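PDB 6LIR: TCR beta chain, which probably pairs with the TCR alpha chain to form the antigen receptor of chicken T cells, which recognises antigen presented by MHC molecules. Local coordinates for residues 191-203 with 210-222. Sequence-based numbering, arbitrary orientation.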
ATOM      1  N   GLU B 191       1.431 -26.867  -4.141  1.00 44.50           N
ATOM      2  CA  GLU B 191       0.507 -26.309  -3.160  1.00 46.65           C
ATOM      3  C   GLU B 191      -0.897 -26.206  -3.738  1.00 44.61           C
ATOM      4  O   GLU B 191      -1.878 -26.333  -3.001  1.00 44.98           O
ATOM      5  CB  GLU B 191       0.994 -24.936  -2.686  1.00 44.23           C
ATOM      6  CG  GLU B 191       0.118 -24.345  -1.584  1.00 42.68           C
ATOM      7  CD  GLU B 191       0.627 -23.026  -1.004  1.00 47.47           C
ATOM      8  OE1 GLU B 191       1.613 -22.460  -1.521  1.00 46.96           O
ATOM      9  OE2 GLU B 191       0.025 -22.548  -0.014  1.00 49.40           O
ATOM     10  N   TRP B 192      -1.012 -26.002  -5.052  1.00 39.93           N
ATOM     11  CA  TRP B 192      -2.333 -25.913  -5.667  1.00 43.57           C
ATOM     12  C   TRP B 192      -3.006 -27.279  -5.734  1.00 43.94           C
ATOM     13  O   TRP B 192      -4.228 -27.380  -5.574  1.00 47.80           O
ATOM     14  CB  TRP B 192      -2.242 -25.305  -7.066  1.00 35.23           C
ATOM     15  CG  TRP B 192      -3.516 -25.481  -7.844  1.00 43.95           C
ATOM     16  CD1 TRP B 192      -3.703 -26.258  -8.953  1.00 42.91           C
ATOM     17  CD2 TRP B 192      -4.788 -24.886  -7.552  1.00 44.05           C
ATOM     18  NE1 TRP B 192      -5.009 -26.173  -9.375  1.00 46.55           N
ATOM     19  CE2 TRP B 192      -5.695 -25.339  -8.533  1.00 42.56           C
ATOM     20  CE3 TRP B 192      -5.244 -24.009  -6.564  1.00 42.03           C
ATOM     21  CZ2 TRP B 192      -7.034 -24.946  -8.550  1.00 48.75           C
ATOM     22  CZ3 TRP B 192      -6.575 -23.621  -6.582  1.00 45.87           C
ATOM     23  CH2 TRP B 192      -7.453 -24.088  -7.569  1.00 44.74           C
ATOM     24  N   PHE B 193      -2.236 -28.341  -5.979  1.00 44.71           N
ATOM     25  CA  PHE B 193      -2.812 -29.674  -6.172  1.00 48.92           C
ATOM     26  C   PHE B 193      -2.942 -30.376  -4.819  1.00 53.34           C
ATOM     27  O   PHE B 193      -2.288 -31.375  -4.518  1.00 53.78           O
ATOM     28  CB  PHE B 193      -1.969 -30.483  -7.148  1.00 49.50           C
ATOM     29  CG  PHE B 193      -2.239 -30.158  -8.586  1.00 51.73           C
ATOM     30  CD1 PHE B 193      -3.522 -30.235  -9.100  1.00 50.47           C
ATOM     31  CD2 PHE B 193      -1.209 -29.766  -9.424  1.00 43.34           C
ATOM     32  CE1 PHE B 193      -3.775 -29.930 -10.424  1.00 48.77           C
ATOM     33  CE2 PHE B 193      -1.455 -29.460 -10.746  1.00 47.72           C
ATOM     34  CZ  PHE B 193      -2.739 -29.540 -11.247  1.00 46.71           C
ATOM     35  N   ASN B 194      -3.829 -29.818  -4.004  1.00 57.20           N
ATOM     36  CA  ASN B 194      -4.202 -30.346  -2.701  1.00 52.77           C
ATOM     37  C   ASN B 194      -5.641 -29.918  -2.443  1.00 56.38           C
ATOM     38  O   ASN B 194      -5.897 -28.737  -2.169  1.00 56.72           O
ATOM     39  CB  ASN B 194      -3.257 -29.821  -1.616  1.00 53.77           C
ATOM     40  CG  ASN B 194      -3.471 -30.487  -0.264  1.00 55.45           C
ATOM     41  OD1 ASN B 194      -4.535 -31.042   0.017  1.00 58.85           O
ATOM     42  ND2 ASN B 194      -2.453 -30.419   0.588  1.00 54.53           N
ATOM     43  N   PRO B 195      -6.608 -30.837  -2.521  1.00 51.74           N
ATOM     44  CA  PRO B 195      -8.016 -30.441  -2.362  1.00 52.17           C
ATOM     45  C   PRO B 195      -8.393 -30.052  -0.944  1.00 49.70           C
ATOM     46  O   PRO B 195      -9.546 -29.669  -0.713  1.00 51.34           O
ATOM     47  CB  PRO B 195      -8.784 -31.693  -2.815  1.00 56.32           C
ATOM     48  CG  PRO B 195      -7.829 -32.824  -2.602  1.00 54.72           C
ATOM     49  CD  PRO B 195      -6.456 -32.268  -2.845  1.00 55.03           C
ATOM     50  N   LEU B 196      -7.463 -30.126   0.006  1.00 51.10           N
ATOM     51  CA  LEU B 196      -7.697 -29.648   1.362  1.00 50.81           C
ATOM     52  C   LEU B 196      -7.290 -28.194   1.556  1.00 54.70           C
ATOM     53  O   LEU B 196      -7.733 -27.564   2.524  1.00 47.56           O
ATOM     54  CB  LEU B 196      -6.956 -30.532   2.365  1.00 49.15           C
ATOM     55  CG  LEU B 196      -7.358 -32.005   2.277  1.00 53.58           C
ATOM     56  CD1 LEU B 196      -6.430 -32.869   3.113  1.00 53.70           C
ATOM     57  CD2 LEU B 196      -8.812 -32.190   2.696  1.00 50.02           C
ATOM     58  N   ASN B 197      -6.453 -27.653   0.671  1.00 50.79           N
ATOM     59  CA  ASN B 197      -5.976 -26.287   0.838  1.00 46.88           C
ATOM     60  C   ASN B 197      -7.093 -25.298   0.525  1.00 50.17           C
ATOM     61  O   ASN B 197      -7.690 -25.321  -0.557  1.00 48.60           O
ATOM     62  CB  ASN B 197      -4.766 -26.036  -0.058  1.00 47.91           C
ATOM     63  CG  ASN B 197      -3.476 -26.537   0.561  1.00 49.94           C
ATOM     64  OD1 ASN B 197      -3.432 -26.873   1.747  1.00 50.69           O
ATOM     65  ND2 ASN B 197      -2.416 -26.591  -0.238  1.00 50.28           N
ATOM     66  N   ARG B 198      -7.374 -24.429   1.484  1.00 60.10           N
ATOM     67  CA  ARG B 198      -8.454 -23.459   1.388  1.00 57.85           C
ATOM     68  C   ARG B 198      -7.848 -22.095   1.077  1.00 53.86           C
ATOM     69  O   ARG B 198      -7.169 -21.504   1.923  1.00 55.00           O
ATOM     70  CB  ARG B 198      -9.273 -23.435   2.674  1.00 56.51           C
ATOM     71  CG  ARG B 198     -10.213 -22.254   2.813  1.00 59.38           C
ATOM     72  CD  ARG B 198     -11.339 -22.598   3.773  1.00 71.94           C
ATOM     73  NE  ARG B 198     -10.990 -22.279   5.153  1.00 69.14           N
ATOM     74  CZ  ARG B 198     -10.385 -23.121   5.985  1.00 74.30           C
ATOM     75  NH1 ARG B 198     -10.103 -22.739   7.223  1.00 73.88           N
ATOM     76  NH2 ARG B 198     -10.066 -24.346   5.583  1.00 73.28           N
ATOM     77  N   PHE B 199      -8.101 -21.588  -0.129  1.00 45.01           N
ATOM     78  CA  PHE B 199      -7.540 -20.318  -0.573  1.00 46.08           C
ATOM     79  C   PHE B 199      -8.648 -19.275  -0.506  1.00 47.77           C
ATOM     80  O   PHE B 199      -9.632 -19.349  -1.246  1.00 49.31           O
ATOM     81  CB  PHE B 199      -6.969 -20.429  -1.985  1.00 43.15           C
ATOM     82  CG  PHE B 199      -5.880 -21.450  -2.117  1.00 43.99           C
ATOM     83  CD1 PHE B 199      -4.582 -21.162  -1.718  1.00 41.95           C
ATOM     84  CD2 PHE B 199      -6.157 -22.704  -2.632  1.00 44.38           C
ATOM     85  CE1 PHE B 199      -3.581 -22.115  -1.838  1.00 40.99           C
ATOM     86  CE2 PHE B 199      -5.168 -23.654  -2.753  1.00 43.96           C
ATOM     87  CZ  PHE B 199      -3.879 -23.363  -2.357  1.00 43.35           C
ATOM     88  N   GLU B 200      -8.483 -18.316   0.402  1.00 45.16           N
ATOM     89  CA  GLU B 200      -9.545 -17.399   0.788  1.00 47.19           C
ATOM     90  C   GLU B 200      -9.124 -15.976   0.464  1.00 44.24           C
ATOM     91  O   GLU B 200      -8.089 -15.499   0.941  1.00 40.76           O
ATOM     92  CB  GLU B 200      -9.856 -17.554   2.276  1.00 44.83           C
ATOM     93  CG  GLU B 200     -10.797 -16.525   2.859  1.00 49.33           C
ATOM     94  CD  GLU B 200     -11.282 -16.932   4.239  1.00 52.26           C
ATOM     95  OE1 GLU B 200     -12.224 -16.295   4.758  1.00 54.65           O
ATOM     96  OE2 GLU B 200     -10.713 -17.892   4.805  1.00 51.30           O
ATOM     97  N   CYS B 201      -9.933 -15.303  -0.341  1.00 39.09           N
ATOM     98  CA  CYS B 201      -9.768 -13.890  -0.634  1.00 42.37           C
ATOM     99  C   CYS B 201     -10.861 -13.130   0.094  1.00 44.19           C
ATOM    100  O   CYS B 201     -12.042 -13.456  -0.053  1.00 43.12           O
ATOM    101  CB  CYS B 201      -9.850 -13.623  -2.138  1.00 42.15           C
ATOM    102  SG  CYS B 201      -9.845 -11.859  -2.547  1.00 54.54           S
ATOM    103  N   ILE B 202     -10.476 -12.100   0.842  1.00 44.59           N
ATOM    104  CA  ILE B 202     -11.406 -11.347   1.675  1.00 41.04           C
ATOM    105  C   ILE B 202     -11.391  -9.890   1.235  1.00 44.46           C
ATOM    106  O   ILE B 202     -10.323  -9.284   1.101  1.00 43.89           O
ATOM    107  CB  ILE B 202     -11.044 -11.461   3.168  1.00 43.61           C
ATOM    108  CG1 ILE B 202     -11.070 -12.919   3.622  1.00 49.55           C
ATOM    109  CG2 ILE B 202     -11.972 -10.600   4.027  1.00 47.82           C
ATOM    110  CD1 ILE B 202      -9.999 -13.243   4.645  1.00 52.00           C
ATOM    111  N   ALA B 203     -12.574  -9.314   1.064  1.00 34.10           N
ATOM    112  CA  ALA B 203     -12.698  -7.899   0.758  1.00 38.28           C
ATOM    113  C   ALA B 203     -13.300  -7.210   1.973  1.00 41.18           C
ATOM    114  O   ALA B 203     -14.425  -7.522   2.375  1.00 38.80           O
ATOM    115  CB  ALA B 203     -13.565  -7.677  -0.482  1.00 30.02           C
ATOM    116  N   THR B 210     -20.751   0.833   9.366  1.00 51.12           N
ATOM    117  CA  THR B 210     -19.970  -0.217  10.003  1.00 48.31           C
ATOM    118  C   THR B 210     -19.034  -0.869   8.996  1.00 49.32           C
ATOM    119  O   THR B 210     -19.177  -0.715   7.780  1.00 47.33           O
ATOM    120  CB  THR B 210     -20.882  -1.273  10.641  1.00 54.76           C
ATOM    121  OG1 THR B 210     -20.113  -2.117  11.507  1.00 55.65           O
ATOM    122  CG2 THR B 210     -21.549  -2.119   9.565  1.00 47.64           C
ATOM    123  N   GLN B 211     -18.066  -1.607   9.530  1.00 57.33           N
ATOM    124  CA  GLN B 211     -17.109  -2.351   8.722  1.00 60.49           C
ATOM    125  C   GLN B 211     -17.694  -3.708   8.350  1.00 57.83           C
ATOM    126  O   GLN B 211     -18.252  -4.406   9.203  1.00 55.27           O
ATOM    127  CB  GLN B 211     -15.785  -2.516   9.469  1.00 59.31           C
ATOM    128  CG  GLN B 211     -15.243  -1.208  10.037  1.00 63.32           C
ATOM    129  CD  GLN B 211     -13.733  -1.098   9.922  1.00 74.70           C
ATOM    130  OE1 GLN B 211     -13.211  -0.432   9.024  1.00 76.63           O
ATOM    131  NE2 GLN B 211     -13.022  -1.753  10.832  1.00 76.04           N
ATOM    132  N   GLN B 212     -17.575  -4.074   7.076  1.00 44.02           N
ATOM    133  CA  GLN B 212     -18.115  -5.328   6.575  1.00 44.80           C
ATOM    134  C   GLN B 212     -17.050  -6.062   5.778  1.00 44.11           C
ATOM    135  O   GLN B 212     -16.058  -5.477   5.336  1.00 45.29           O
ATOM    136  CB  GLN B 212     -19.341  -5.114   5.673  1.00 46.57           C
ATOM    137  CG  GLN B 212     -20.499  -4.394   6.322  1.00 50.28           C
ATOM    138  CD  GLN B 212     -21.758  -4.431   5.472  1.00 54.48           C
ATOM    139  OE1 GLN B 212     -21.952  -5.337   4.657  1.00 48.06           O
ATOM    140  NE2 GLN B 212     -22.625  -3.439   5.661  1.00 56.64           N
ATOM    141  N   SER B 213     -17.287  -7.357   5.571  1.00 42.20           N
ATOM    142  CA  SER B 213     -16.380  -8.194   4.806  1.00 45.40           C
ATOM    143  C   SER B 213     -17.183  -9.120   3.908  1.00 49.40           C
ATOM    144  O   SER B 213     -18.293  -9.536   4.250  1.00 44.77           O
ATOM    145  CB  SER B 213     -15.483  -9.051   5.712  1.00 45.02           C
ATOM    146  OG  SER B 213     -14.659  -8.254   6.537  1.00 53.15           O
ATOM    147  N   ILE B 214     -16.604  -9.443   2.759  1.00 39.52           N
ATOM    148  CA  ILE B 214     -17.088 -10.519   1.909  1.00 38.42           C
ATOM    149  C   ILE B 214     -15.948 -11.509   1.752  1.00 42.62           C
ATOM    150  O   ILE B 214     -14.804 -11.111   1.504  1.00 40.32           O
ATOM    151  CB  ILE B 214     -17.577  -9.999   0.546  1.00 44.30           C
ATOM    152  CG1 ILE B 214     -18.748  -9.031   0.746  1.00 45.87           C
ATOM    153  CG2 ILE B 214     -17.986 -11.155  -0.352  1.00 40.21           C
ATOM    154  CD1 ILE B 214     -19.215  -8.360  -0.525  1.00 45.60           C
ATOM    155  N   GLN B 215     -16.257 -12.792   1.885  1.00 47.74           N
ATOM    156  CA  GLN B 215     -15.242 -13.831   1.833  1.00 46.52           C
ATOM    157  C   GLN B 215     -15.545 -14.753   0.663  1.00 49.57           C
ATOM    158  O   GLN B 215     -16.681 -15.211   0.502  1.00 51.19           O
ATOM    159  CB  GLN B 215     -15.196 -14.621   3.146  1.00 52.99           C
ATOM    160  CG  GLN B 215     -14.939 -13.762   4.388  1.00 53.17           C
ATOM    161  CD  GLN B 215     -16.218 -13.235   5.027  1.00 56.00           C
ATOM    162  OE1 GLN B 215     -16.245 -12.127   5.568  1.00 50.48           O
ATOM    163  NE2 GLN B 215     -17.282 -14.028   4.970  1.00 48.84           N
ATOM    164  N   LYS B 216     -14.530 -15.012  -0.152  1.00 40.70           N
ATOM    165  CA  LYS B 216     -14.635 -15.921  -1.279  1.00 49.81           C
ATOM    166  C   LYS B 216     -13.583 -17.004  -1.122  1.00 41.18           C
ATOM    167  O   LYS B 216     -12.452 -16.727  -0.716  1.00 45.99           O
ATOM    168  CB  LYS B 216     -14.446 -15.180  -2.605  1.00 46.65           C
ATOM    169  CG  LYS B 216     -15.292 -15.723  -3.733  1.00 55.75           C
ATOM    170  CD  LYS B 216     -16.776 -15.549  -3.452  1.00 55.12           C
ATOM    171  CE  LYS B 216     -17.586 -16.475  -4.342  1.00 59.85           C
ATOM    172  NZ  LYS B 216     -19.024 -16.109  -4.429  1.00 66.49           N
ATOM    173  N   ILE B 217     -13.946 -18.236  -1.460  1.00 46.21           N
ATOM    174  CA  ILE B 217     -13.061 -19.374  -1.258  1.00 49.20           C
ATOM    175  C   ILE B 217     -12.919 -20.125  -2.570  1.00 48.78           C
ATOM    176  O   ILE B 217     -13.878 -20.240  -3.341  1.00 50.27           O
ATOM    177  CB  ILE B 217     -13.593 -20.325  -0.166  1.00 52.51           C
ATOM    178  CG1 ILE B 217     -14.090 -19.541   1.052  1.00 51.48           C
ATOM    179  CG2 ILE B 217     -12.530 -21.344   0.226  1.00 52.12           C
ATOM    180  CD1 ILE B 217     -13.011 -19.171   2.022  1.00 53.77           C
ATOM    181  N   ILE B 218     -11.725 -20.653  -2.810  1.00 43.55           N
ATOM    182  CA  ILE B 218     -11.511 -21.688  -3.807  1.00 45.41           C
ATOM    183  C   ILE B 218     -10.577 -22.713  -3.185  1.00 45.76           C
ATOM    184  O   ILE B 218      -9.620 -22.354  -2.490  1.00 41.83           O
ATOM    185  CB  ILE B 218     -10.949 -21.110  -5.127  1.00 44.52           C
ATOM    186  CG1 ILE B 218     -10.920 -22.179  -6.223  1.00 45.64           C
ATOM    187  CG2 ILE B 218      -9.570 -20.493  -4.922  1.00 41.52           C
ATOM    188  CD1 ILE B 218     -10.716 -21.611  -7.619  1.00 44.21           C
ATOM    189  N   TYR B 219     -10.889 -23.986  -3.381  1.00 39.25           N
ATOM    190  CA  TYR B 219     -10.047 -25.071  -2.908  1.00 43.30           C
ATOM    191  C   TYR B 219      -9.119 -25.546  -4.017  1.00 45.28           C
ATOM    192  O   TYR B 219      -9.369 -25.325  -5.204  1.00 46.69           O
ATOM    193  CB  TYR B 219     -10.900 -26.226  -2.380  1.00 46.75           C
ATOM    194  CG  TYR B 219     -11.460 -25.942  -1.008  1.00 46.81           C
ATOM    195  CD1 TYR B 219     -10.746 -26.277   0.135  1.00 46.69           C
ATOM    196  CD2 TYR B 219     -12.687 -25.309  -0.856  1.00 44.84           C
ATOM    197  CE1 TYR B 219     -11.249 -26.006   1.394  1.00 50.86           C
ATOM    198  CE2 TYR B 219     -13.199 -25.034   0.399  1.00 51.56           C
ATOM    199  CZ  TYR B 219     -12.476 -25.385   1.520  1.00 54.84           C
ATOM    200  OH  TYR B 219     -12.981 -25.115   2.770  1.00 56.92           O
ATOM    201  N   GLY B 220      -8.038 -26.203  -3.611  1.00 44.58           N
ATOM    202  CA  GLY B 220      -7.110 -26.769  -4.565  1.00 49.72           C
ATOM    203  C   GLY B 220      -7.688 -27.972  -5.289  1.00 53.93           C
ATOM    204  O   GLY B 220      -8.755 -28.492  -4.958  1.00 52.56           O
ATOM    205  N   ASP B 221      -6.957 -28.422  -6.305  1.00 61.01           N
ATOM    206  CA  ASP B 221      -7.371 -29.539  -7.139  1.00 62.63           C
ATOM    207  C   ASP B 221      -6.677 -30.819  -6.686  1.00 66.84           C
ATOM    208  O   ASP B 221      -5.737 -30.802  -5.889  1.00 67.06           O
ATOM    209  CB  ASP B 221      -7.050 -29.257  -8.612  1.00 67.03           C
ATOM    210  CG  ASP B 221      -8.283 -28.925  -9.430  1.00 70.78           C
ATOM    211  OD1 ASP B 221      -9.321 -28.586  -8.826  1.00 81.45           O
ATOM    212  OD2 ASP B 221      -8.213 -29.001 -10.675  1.00 71.74           O
ATOM    213  N   THR B 222      -7.146 -31.942  -7.219  1.00 74.38           N
ATOM    214  CA  THR B 222      -6.573 -33.236  -6.862  1.00 76.55           C
ATOM    215  C   THR B 222      -5.342 -33.534  -7.705  1.00 69.92           C
ATOM    216  O   THR B 222      -5.436 -33.655  -8.924  1.00 76.09           O
ATOM    217  CB  THR B 222      -7.589 -34.379  -7.032  1.00 76.53           C
ATOM    218  OG1 THR B 222      -8.900 -33.909  -6.691  1.00 80.60           O
ATOM    219  CG2 THR B 222      -7.223 -35.551  -6.131  1.00 75.83           C
TER
HETATM  220  O   HOH W   1      -6.558 -26.781 -11.713  1.00 51.22           O
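Trp192 lies flat against the chain at Gly220. Gly220 CA sits over the ring face, 3.9 Å from the six-membered-ring centroid, in a CH-pi contact. With CG anti to the backbone N (chi1 167°), the indole reaches back over the end of the 210-219 strand. Its CH2 comes within 4.1 Å of Ile218 CD1 at the ring edge. Trp192 O accepts from Asp221 N at 3.0 Å, and a water joins Trp192 NE1 to Asp221 OD2. Gly220 CA is wedged against the carbonyl oxygens of Trp192 and Asn194. Phe199 presents its ring edge to Gly220 N, and its CB packs on Ile218 CG2. With an alanine at Trp192, the ring over Gly220 CA and against Ile218 CD1 would go, which would probably open a gap and cost the water its indole donor.

The strands are the last hairpin of the C1-set immunoglobulin domain, F and G. They run antiparallel, with paired backbone bonds at Phe199-Ile218, Cys201-Lys216 and Ala203-Ile214. Phe199, Cys201, Ala203 and Ile218 face the sandwich interior, where Cys201 forms the disulfide with Cys141 of the opposing sheet. Lys216 starts on this face but turns outward, toward a long, weak ion pair with Asp124 of the TCR alpha chain.

The other face is looser and more open to solvent. Arg198 and Tyr219 run side by side, guanidinium and ring planes 45° apart. Arg198 CD lies 3.2 Å from Tyr219 OH, and Arg198 CG meets Ile217 CG2. Ile217 CD1 rests 3.6 Å from Glu200 CG. The extended Glu200 places OE1 3.7 Å from Gln215 CG.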